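Local structure of ALDH21) (Physcomitrella patens subsp. patens, 5MZ5) at residues R53-V58 against A68-Q72; A91-M95 against E233-A238; Q120-M124 against N351-E355. The protein oxidises succinic semialdehyde to succinate with NADP(+) as coenzyme, as a member of the aldehyde dehydrogenase family. The contacts are given in a common frame with arbitrary orientation. Numbering follows the deposited sequence.

Overall arrangement
The three contacts lie in series or interleaved along the chain: contact 1 closes before the others open, whereas contacts 2 and 3 alternate their segments. Contacts 1 and 3 are neighbours, with centres 21 Å and nearest atoms about 5 Å apart, and Leu219 of helix 219-229 touches side chains of both. Contact 2, whose loop 233-238 follows that helix, stands farther off, its centre 29 Å from that of contact 1 and 36 Å from that of contact 3. Contact 1 comes close to the NADP(+) site, empty in this model: the side chain of Leu56 is about 4 Å from that of Ser215, a coenzyme-binding residue. Contacts 2 and 3 lie away from the known sites.

Contact 1: R53-V58 against A68-Q72; sequences RKWLDV and AKVPQ
This is a beta hairpin whose strands, 55-59 and 66-71, run antiparallel in a four-stranded mixed sheet beside the NADP(+)-binding region. The short axes approach to 4.4 Å at 147°. Trp55 faces Pro71 and Asp57 faces Lys69 as non-hydrogen-bonded pairs; Leu56-Val70 and Val58-Ala68 are hydrogen-bonded pairs, with CA-CA distances of 4.8 to 5.0 Å. Leu56 N gives to Val70 O at 2.7 Å and Val70 N to Leu56 O at 2.8 Å; Val58 N reaches Ala68 O at 2.9 Å, and Ala68 N returns to Val58 O at 3.2 Å.

Trp55 (chi1 m, chi2 108°) swings its indole over the partner strand, CZ3 lying 3.6 Å from Pro71 CD. Lys69, beginning m,t, folds back over the indole face: its NZ sits 4.2 Å from the five-membered-ring centroid, 23° off the normal, a cation-pi contact. On the face bearing Leu56, Val58, Ala68 and Val70, Leu56 CB lies 4.3 Å from Val70 CB and Val58 CG2 3.8 Å from Val70 CG2; Leu219 touches Val58, Ala68 and Val70.

The Gln72 side chain is extended as t,t. One residue past the non-hydrogen-bonded Trp55-Pro71 pair, Gln72 N gives to Lys54 O at 2.8 Å. A water links the two backbones, accepting from Lys54 N at 2.8 Å and donating to Gln72 O at 2.7 Å.

Contact 2: A91-M95 against E233-A238; sequences AMAAM and ELPLGA
Glu233 O lies 3.4 Å from CE of Met95, just past the end of helix 75-94, whose last turn is 91-94; the CA atoms of Glu233 and Met95 are 8.4 Å apart, and the carboxylate turns away to a salt bridge with Lys106. Leu234 (t,p) offers CD1 to Met92 SD at 4.1 Å. Pro235, with the largest covered area here (62 Å²), has its CA 6.5 Å from that of Ala91; Pro235 CB packs on Ala91 CB at 4.0 Å, and Pro235 CD touches Met92 SD at 3.8 Å and Met95 SD at 3.7 Å. Met92 (m,m,m) and Met95 (m,t,p) thus bring both thioethers to the same proline ring. The loop belongs to the Rossmann-type coenzyme-binding domain, joining helix 219-229 to strand 239-241. Pro235 to Ala238 form a type II turn closed by Ala238 N to Pro235 O at 3.2 Å. Gly237 holds phi/psi 87/3, at which a CB would strike the carbonyl of Leu236. Ala238 CB points at the helix and meets Met92 SD at 3.5 Å.

Contact 3: Q120-M124 against N351-E355; sequences QTLTM and NPFEE
A turn in the connection between helices 333-345 and 365-380 docks here on helix 115-126, joining what in aldehyde dehydrogenases is the catalytic domain to the helical N-terminal part of the coenzyme-binding domain. Residues 120-124 are helical throughout, Met124 N bonding Gln120 O at 3.0 Å. Asn351 to Glu354 make a type I beta turn, with Glu354 N bonded to Asn351 O at 3.0 Å. Asn351 OD1 accepts from Phe353 N at 3.0 Å, which defines an Asx turn. Thr123 is nearest to Pro352 in the backbone, CA to CA 6.6 Å.

Phe353 (chi1 m, chi2 -82°) lays its ring against the helix. Thr123, in the m rotamer, sets CG2 over the ring face, 3.6 Å from the centroid and 12° off the normal, a CH-pi contact; the same methyl is 3.8 Å from Pro352 CB. Met124 CB touches Phe353 CZ at 3.6 Å. Gln120 (m,m) brings OE1 to the ring edge, 3.2 Å from Phe353 CD1. A water joins the Gln120 side chain to the backbone of Phe353: it accepts from Gln120 NE2 at 3.0 Å, an amide that also bonds Glu116, and donates to Phe353 O at 2.9 Å.

Thr123 OG1 is bonded to Lys128 O, which agrees with the methyl meeting the ring. With no direct hydrogen bond between the segments, the interface rests on apolar and CH-pi contacts, the approach of Gln120 OE1 to the ring edge and the water bridge.

Contact 1: R53-V58 against A68-Q72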
loop_
_atom_site.group_PDB
_atom_site.type_symbol
_atom_site.label_atom_id
_atom_site.label_comp_id
_atom_site.label_asym_id
_atom_site.label_seq_id
_atom_site.Cartn_x
_atom_site.Cartn_y
_atom_site.Cartn_z
ATOM N N ARG A 53 -49.276 -13.401 2.615
ATOM C CA ARG A 53 -48.846 -12.058 3.001
ATOM C C ARG A 53 -49.655 -10.933 2.374
ATOM O O ARG A 53 -50.231 -11.089 1.293
ATOM C CB ARG A 53 -47.339 -11.852 2.728
ATOM C CG ARG A 53 -46.447 -12.682 3.633
ATOM C CD ARG A 53 -45.025 -12.704 3.134
ATOM N NE ARG A 53 -44.192 -13.557 3.978
ATOM C CZ ARG A 53 -44.005 -14.861 3.792
ATOM N NH1 ARG A 53 -44.582 -15.485 2.769
ATOM N NH2 ARG A 53 -43.246 -15.552 4.629
ATOM N N LYS A 54 -49.660 -9.781 3.067
ATOM C CA LYS A 54 -50.273 -8.540 2.637
ATOM C C LYS A 54 -49.474 -7.944 1.479
ATOM O O LYS A 54 -48.272 -8.194 1.354
ATOM C CB LYS A 54 -50.355 -7.578 3.834
ATOM C CG LYS A 54 -51.747 -7.536 4.512
ATOM C CD LYS A 54 -52.232 -8.867 5.122
ATOM C CE LYS A 54 -53.733 -9.016 5.055
ATOM N NZ LYS A 54 -54.140 -10.443 5.017
ATOM N N TRP A 55 -50.142 -7.184 0.617
ATOM C CA TRP A 55 -49.491 -6.612 -0.553
ATOM C C TRP A 55 -49.111 -5.168 -0.385
ATOM O O TRP A 55 -49.843 -4.393 0.214
ATOM C CB TRP A 55 -50.366 -6.765 -1.803
ATOM C CG TRP A 55 -50.604 -8.182 -2.237
ATOM C CD1 TRP A 55 -51.771 -8.882 -2.132
ATOM C CD2 TRP A 55 -49.658 -9.066 -2.860
ATOM N NE1 TRP A 55 -51.618 -10.141 -2.666
ATOM C CE2 TRP A 55 -50.325 -10.287 -3.107
ATOM C CE3 TRP A 55 -48.322 -8.933 -3.272
ATOM C CZ2 TRP A 55 -49.704 -11.362 -3.761
ATOM C CZ3 TRP A 55 -47.704 -10.003 -3.904
ATOM C CH2 TRP A 55 -48.381 -11.211 -4.113
ATOM N N LEU A 56 -47.949 -4.815 -0.916
ATOM C CA LEU A 56 -47.453 -3.450 -0.996
ATOM C C LEU A 56 -47.626 -3.031 -2.466
ATOM O O LEU A 56 -47.164 -3.748 -3.374
ATOM C CB LEU A 56 -45.964 -3.376 -0.582
ATOM C CG LEU A 56 -45.243 -2.021 -0.770
ATOM C CD1 LEU A 56 -45.775 -0.939 0.216
ATOM C CD2 LEU A 56 -43.726 -2.183 -0.629
ATOM N N ASP A 57 -48.287 -1.882 -2.699
ATOM C CA ASP A 57 -48.513 -1.357 -4.053
ATOM C C ASP A 57 -47.324 -0.545 -4.514
ATOM O O ASP A 57 -46.844 0.310 -3.778
ATOM C CB ASP A 57 -49.759 -0.457 -4.089
ATOM C CG ASP A 57 -51.104 -1.157 -3.993
ATOM O OD1 ASP A 57 -51.147 -2.391 -4.177
ATOM O OD2 ASP A 57 -52.128 -0.449 -3.817
ATOM N N VAL A 58 -46.852 -0.800 -5.735
ATOM C CA VAL A 58 -45.763 -0.037 -6.337
ATOM C C VAL A 58 -46.322 0.661 -7.568
ATOM O O VAL A 58 -46.777 0.006 -8.517
ATOM C CB VAL A 58 -44.466 -0.833 -6.627
ATOM C CG1 VAL A 58 -43.382 0.081 -7.221
ATOM C CG2 VAL A 58 -43.955 -1.526 -5.364
ATOM N N ALA A 68 -47.102 -2.806 -9.965
ATOM C CA ALA A 68 -46.564 -3.959 -9.272
ATOM C C ALA A 68 -47.131 -4.134 -7.869
ATOM O O ALA A 68 -47.529 -3.159 -7.230
ATOM C CB ALA A 68 -45.038 -3.869 -9.230
ATOM N N LYS A 69 -47.169 -5.394 -7.403
ATOM C CA LYS A 69 -47.620 -5.817 -6.073
ATOM C C LYS A 69 -46.491 -6.624 -5.463
ATOM O O LYS A 69 -45.972 -7.555 -6.091
ATOM C CB LYS A 69 -48.905 -6.646 -6.148
ATOM C CG LYS A 69 -50.135 -5.804 -6.423
ATOM C CD LYS A 69 -51.341 -6.676 -6.600
ATOM C CE LYS A 69 -52.359 -6.444 -5.521
ATOM N NZ LYS A 69 -53.363 -7.540 -5.481
ATOM N N VAL A 70 -46.048 -6.206 -4.275
ATOM C CA VAL A 70 -44.913 -6.833 -3.571
ATOM C C VAL A 70 -45.390 -7.390 -2.228
ATOM O O VAL A 70 -46.019 -6.642 -1.478
ATOM C CB VAL A 70 -43.773 -5.791 -3.353
ATOM C CG1 VAL A 70 -42.625 -6.387 -2.571
ATOM C CG2 VAL A 70 -43.285 -5.208 -4.663
ATOM N N PRO A 71 -45.089 -8.658 -1.871
ATOM C CA PRO A 71 -45.463 -9.148 -0.536
ATOM C C PRO A 71 -44.798 -8.326 0.568
ATOM O O PRO A 71 -43.653 -7.890 0.424
ATOM C CB PRO A 71 -44.918 -10.586 -0.515
ATOM C CG PRO A 71 -44.703 -10.953 -1.933
ATOM C CD PRO A 71 -44.312 -9.681 -2.604
ATOM N N GLN A 72 -45.537 -8.066 1.645
ATOM C CA GLN A 72 -44.999 -7.333 2.782
ATOM C C GLN A 72 -44.575 -8.343 3.838
ATOM O O GLN A 72 -45.370 -9.205 4.214
ATOM C CB GLN A 72 -45.998 -6.309 3.339
ATOM C CG GLN A 72 -45.334 -5.346 4.317
ATOM C CD GLN A 72 -46.230 -4.204 4.686
ATOM O OE1 GLN A 72 -47.111 -4.321 5.548
ATOM N NE2 GLN A 72 -45.973 -3.053 4.086
HETATM O O HOH W 1 -47.855 -9.409 5.204
#

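Contact 2: A91-M95 against E233-A238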
loop_
_atom_site.group_PDB
_atom_site.type_symbol
_atom_site.label_atom_id
_atom_site.label_comp_id
_atom_site.label_asym_id
_atom_site.label_seq_id
_atom_site.Cartn_x
_atom_site.Cartn_y
_atom_site.Cartn_z
ATOM N N ALA A 91 -20.423 -20.097 6.838
ATOM C CA ALA A 91 -20.243 -20.554 5.451
ATOM C C ALA A 91 -19.861 -19.394 4.509
ATOM O O ALA A 91 -19.100 -19.605 3.575
ATOM C CB ALA A 91 -21.479 -21.283 4.943
ATOM N N MET A 92 -20.355 -18.174 4.786
ATOM C CA MET A 92 -20.015 -16.963 4.024
ATOM C C MET A 92 -18.511 -16.667 4.213
ATOM O O MET A 92 -17.799 -16.456 3.230
ATOM C CB MET A 92 -20.846 -15.758 4.510
ATOM C CG MET A 92 -22.278 -15.733 4.001
ATOM S SD MET A 92 -22.334 -15.483 2.229
ATOM C CE MET A 92 -22.209 -13.754 2.119
ATOM N N ALA A 93 -18.035 -16.731 5.485
ATOM C CA ALA A 93 -16.644 -16.503 5.888
ATOM C C ALA A 93 -15.679 -17.604 5.390
ATOM O O ALA A 93 -14.503 -17.316 5.208
ATOM C CB ALA A 93 -16.562 -16.354 7.404
ATOM N N ALA A 94 -16.175 -18.836 5.141
ATOM C CA ALA A 94 -15.393 -19.983 4.648
ATOM C C ALA A 94 -15.316 -20.068 3.104
ATOM O O ALA A 94 -14.549 -20.869 2.584
ATOM C CB ALA A 94 -15.932 -21.299 5.224
ATOM N N MET A 95 -16.113 -19.279 2.374
ATOM C CA MET A 95 -16.054 -19.273 0.908
ATOM C C MET A 95 -14.637 -18.874 0.446
ATOM O O MET A 95 -14.007 -17.983 1.044
ATOM C CB MET A 95 -17.010 -18.211 0.344
ATOM C CG MET A 95 -18.472 -18.578 0.427
ATOM S SD MET A 95 -19.499 -17.195 -0.084
ATOM C CE MET A 95 -19.474 -17.391 -1.894
ATOM N N GLU A 233 -23.221 -20.897 -5.689
ATOM C CA GLU A 233 -22.026 -20.582 -4.885
ATOM C C GLU A 233 -22.376 -19.824 -3.599
ATOM O O GLU A 233 -21.641 -19.916 -2.616
ATOM C CB GLU A 233 -21.028 -19.719 -5.683
ATOM C CG GLU A 233 -20.250 -20.445 -6.765
ATOM C CD GLU A 233 -20.838 -20.401 -8.160
ATOM O OE1 GLU A 233 -22.076 -20.262 -8.295
ATOM O OE2 GLU A 233 -20.055 -20.552 -9.125
ATOM N N LEU A 234 -23.475 -19.058 -3.619
ATOM C CA LEU A 234 -23.898 -18.265 -2.475
ATOM C C LEU A 234 -24.624 -19.130 -1.441
ATOM O O LEU A 234 -25.648 -19.717 -1.771
ATOM C CB LEU A 234 -24.738 -17.063 -2.955
ATOM C CG LEU A 234 -24.811 -15.842 -2.039
ATOM C CD1 LEU A 234 -23.415 -15.243 -1.766
ATOM C CD2 LEU A 234 -25.738 -14.802 -2.635
ATOM N N PRO A 235 -24.065 -19.293 -0.209
ATOM C CA PRO A 235 -24.719 -20.153 0.802
ATOM C C PRO A 235 -26.180 -19.796 1.101
ATOM O O PRO A 235 -26.564 -18.637 0.993
ATOM C CB PRO A 235 -23.840 -19.965 2.050
ATOM C CG PRO A 235 -22.499 -19.546 1.514
ATOM C CD PRO A 235 -22.823 -18.693 0.327
ATOM N N LEU A 236 -26.983 -20.799 1.491
ATOM C CA LEU A 236 -28.386 -20.601 1.859
ATOM C C LEU A 236 -28.482 -19.707 3.107
ATOM O O LEU A 236 -27.759 -19.919 4.081
ATOM C CB LEU A 236 -29.056 -21.954 2.106
ATOM C CG LEU A 236 -30.573 -21.935 2.218
ATOM C CD1 LEU A 236 -31.220 -21.767 0.831
ATOM C CD2 LEU A 236 -31.071 -23.205 2.924
ATOM N N GLY A 237 -29.319 -18.684 3.027
ATOM C CA GLY A 237 -29.492 -17.714 4.104
ATOM C C GLY A 237 -28.531 -16.543 4.079
ATOM O O GLY A 237 -28.582 -15.700 4.975
ATOM N N ALA A 238 -27.653 -16.461 3.050
ATOM C CA ALA A 238 -26.668 -15.372 2.872
ATOM C C ALA A 238 -27.359 -14.018 2.656
ATOM O O ALA A 238 -26.774 -12.954 2.921
ATOM C CB ALA A 238 -25.781 -15.675 1.682
#

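Contact 3: Q120-M124 against N351-E355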
loop_
_atom_site.group_PDB
_atom_site.type_symbol
_atom_site.label_atom_id
_atom_site.label_comp_id
_atom_site.label_asym_id
_atom_site.label_seq_id
_atom_site.Cartn_x
_atom_site.Cartn_y
_atom_site.Cartn_z
ATOM N N GLN A 120 -36.219 -0.297 -17.778
ATOM C CA GLN A 120 -37.654 -0.007 -17.889
ATOM C C GLN A 120 -38.349 -0.035 -16.520
ATOM O O GLN A 120 -39.135 0.856 -16.229
ATOM C CB GLN A 120 -38.355 -0.959 -18.886
ATOM C CG GLN A 120 -38.007 -0.693 -20.367
ATOM C CD GLN A 120 -38.532 0.621 -20.901
ATOM O OE1 GLN A 120 -39.604 1.099 -20.515
ATOM N NE2 GLN A 120 -37.796 1.227 -21.823
ATOM N N THR A 121 -38.012 -1.033 -15.675
ATOM C CA THR A 121 -38.523 -1.198 -14.311
ATOM C C THR A 121 -38.086 -0.023 -13.444
ATOM O O THR A 121 -38.882 0.462 -12.647
ATOM C CB THR A 121 -38.053 -2.544 -13.726
ATOM O OG1 THR A 121 -38.524 -3.599 -14.563
ATOM C CG2 THR A 121 -38.545 -2.771 -12.307
ATOM N N LEU A 122 -36.816 0.414 -13.596
ATOM C CA LEU A 122 -36.228 1.547 -12.894
ATOM C C LEU A 122 -36.968 2.827 -13.191
ATOM O O LEU A 122 -37.349 3.526 -12.264
ATOM C CB LEU A 122 -34.765 1.717 -13.292
ATOM C CG LEU A 122 -33.711 1.288 -12.321
ATOM C CD1 LEU A 122 -32.338 1.550 -12.913
ATOM C CD2 LEU A 122 -33.839 2.049 -10.982
ATOM N N THR A 123 -37.171 3.146 -14.479
ATOM C CA THR A 123 -37.910 4.335 -14.919
ATOM C C THR A 123 -39.343 4.320 -14.368
ATOM O O THR A 123 -39.822 5.328 -13.851
ATOM C CB THR A 123 -37.858 4.429 -16.448
ATOM O OG1 THR A 123 -36.548 4.852 -16.778
ATOM C CG2 THR A 123 -38.880 5.434 -17.028
ATOM N N MET A 124 -40.007 3.164 -14.467
ATOM C CA MET A 124 -41.363 2.966 -13.979
ATOM C C MET A 124 -41.490 3.275 -12.467
ATOM O O MET A 124 -42.319 4.110 -12.081
ATOM C CB MET A 124 -41.837 1.538 -14.341
ATOM C CG MET A 124 -43.295 1.243 -14.016
ATOM S SD MET A 124 -43.502 0.791 -12.268
ATOM C CE MET A 124 -42.930 -0.918 -12.325
ATOM N N ASN A 351 -42.874 12.709 -19.992
ATOM C CA ASN A 351 -42.932 11.257 -19.873
ATOM C C ASN A 351 -41.508 10.660 -19.786
ATOM O O ASN A 351 -40.767 10.727 -20.769
ATOM C CB ASN A 351 -43.717 10.672 -21.056
ATOM C CG ASN A 351 -43.912 9.178 -21.023
ATOM O OD1 ASN A 351 -43.381 8.459 -20.174
ATOM N ND2 ASN A 351 -44.703 8.685 -21.960
ATOM N N PRO A 352 -41.118 10.081 -18.617
ATOM C CA PRO A 352 -39.748 9.553 -18.479
ATOM C C PRO A 352 -39.442 8.371 -19.407
ATOM O O PRO A 352 -38.272 8.074 -19.634
ATOM C CB PRO A 352 -39.657 9.204 -16.988
ATOM C CG PRO A 352 -41.067 8.917 -16.594
ATOM C CD PRO A 352 -41.870 9.926 -17.356
ATOM N N PHE A 353 -40.493 7.742 -19.985
ATOM C CA PHE A 353 -40.341 6.641 -20.942
ATOM C C PHE A 353 -39.943 7.117 -22.345
ATOM O O PHE A 353 -39.522 6.295 -23.167
ATOM C CB PHE A 353 -41.587 5.751 -20.976
ATOM C CG PHE A 353 -41.789 4.971 -19.700
ATOM C CD1 PHE A 353 -41.102 3.779 -19.476
ATOM C CD2 PHE A 353 -42.664 5.432 -18.712
ATOM C CE1 PHE A 353 -41.296 3.050 -18.294
ATOM C CE2 PHE A 353 -42.855 4.705 -17.527
ATOM C CZ PHE A 353 -42.176 3.514 -17.335
ATOM N N GLU A 354 -40.050 8.445 -22.609
ATOM C CA GLU A 354 -39.630 9.038 -23.888
ATOM C C GLU A 354 -38.111 9.109 -23.890
ATOM O O GLU A 354 -37.516 9.448 -22.870
ATOM C CB GLU A 354 -40.203 10.457 -24.105
ATOM C CG GLU A 354 -41.722 10.579 -24.149
ATOM C CD GLU A 354 -42.482 10.011 -25.337
ATOM O OE1 GLU A 354 -41.846 9.487 -26.283
ATOM O OE2 GLU A 354 -43.730 10.101 -25.316
ATOM N N GLU A 355 -37.494 8.757 -25.025
ATOM C CA GLU A 355 -36.062 8.766 -25.228
ATOM C C GLU A 355 -35.448 10.151 -25.107
ATOM O O GLU A 355 -34.318 10.254 -24.640
ATOM C CB GLU A 355 -35.712 8.151 -26.588
ATOM C CG GLU A 355 -36.140 6.694 -26.753
ATOM C CD GLU A 355 -35.442 5.693 -25.849
ATOM O OE1 GLU A 355 -34.261 5.923 -25.513
ATOM O OE2 GLU A 355 -36.069 4.670 -25.487
HETATM O O HOH W 2 -38.732 3.519 -23.482
#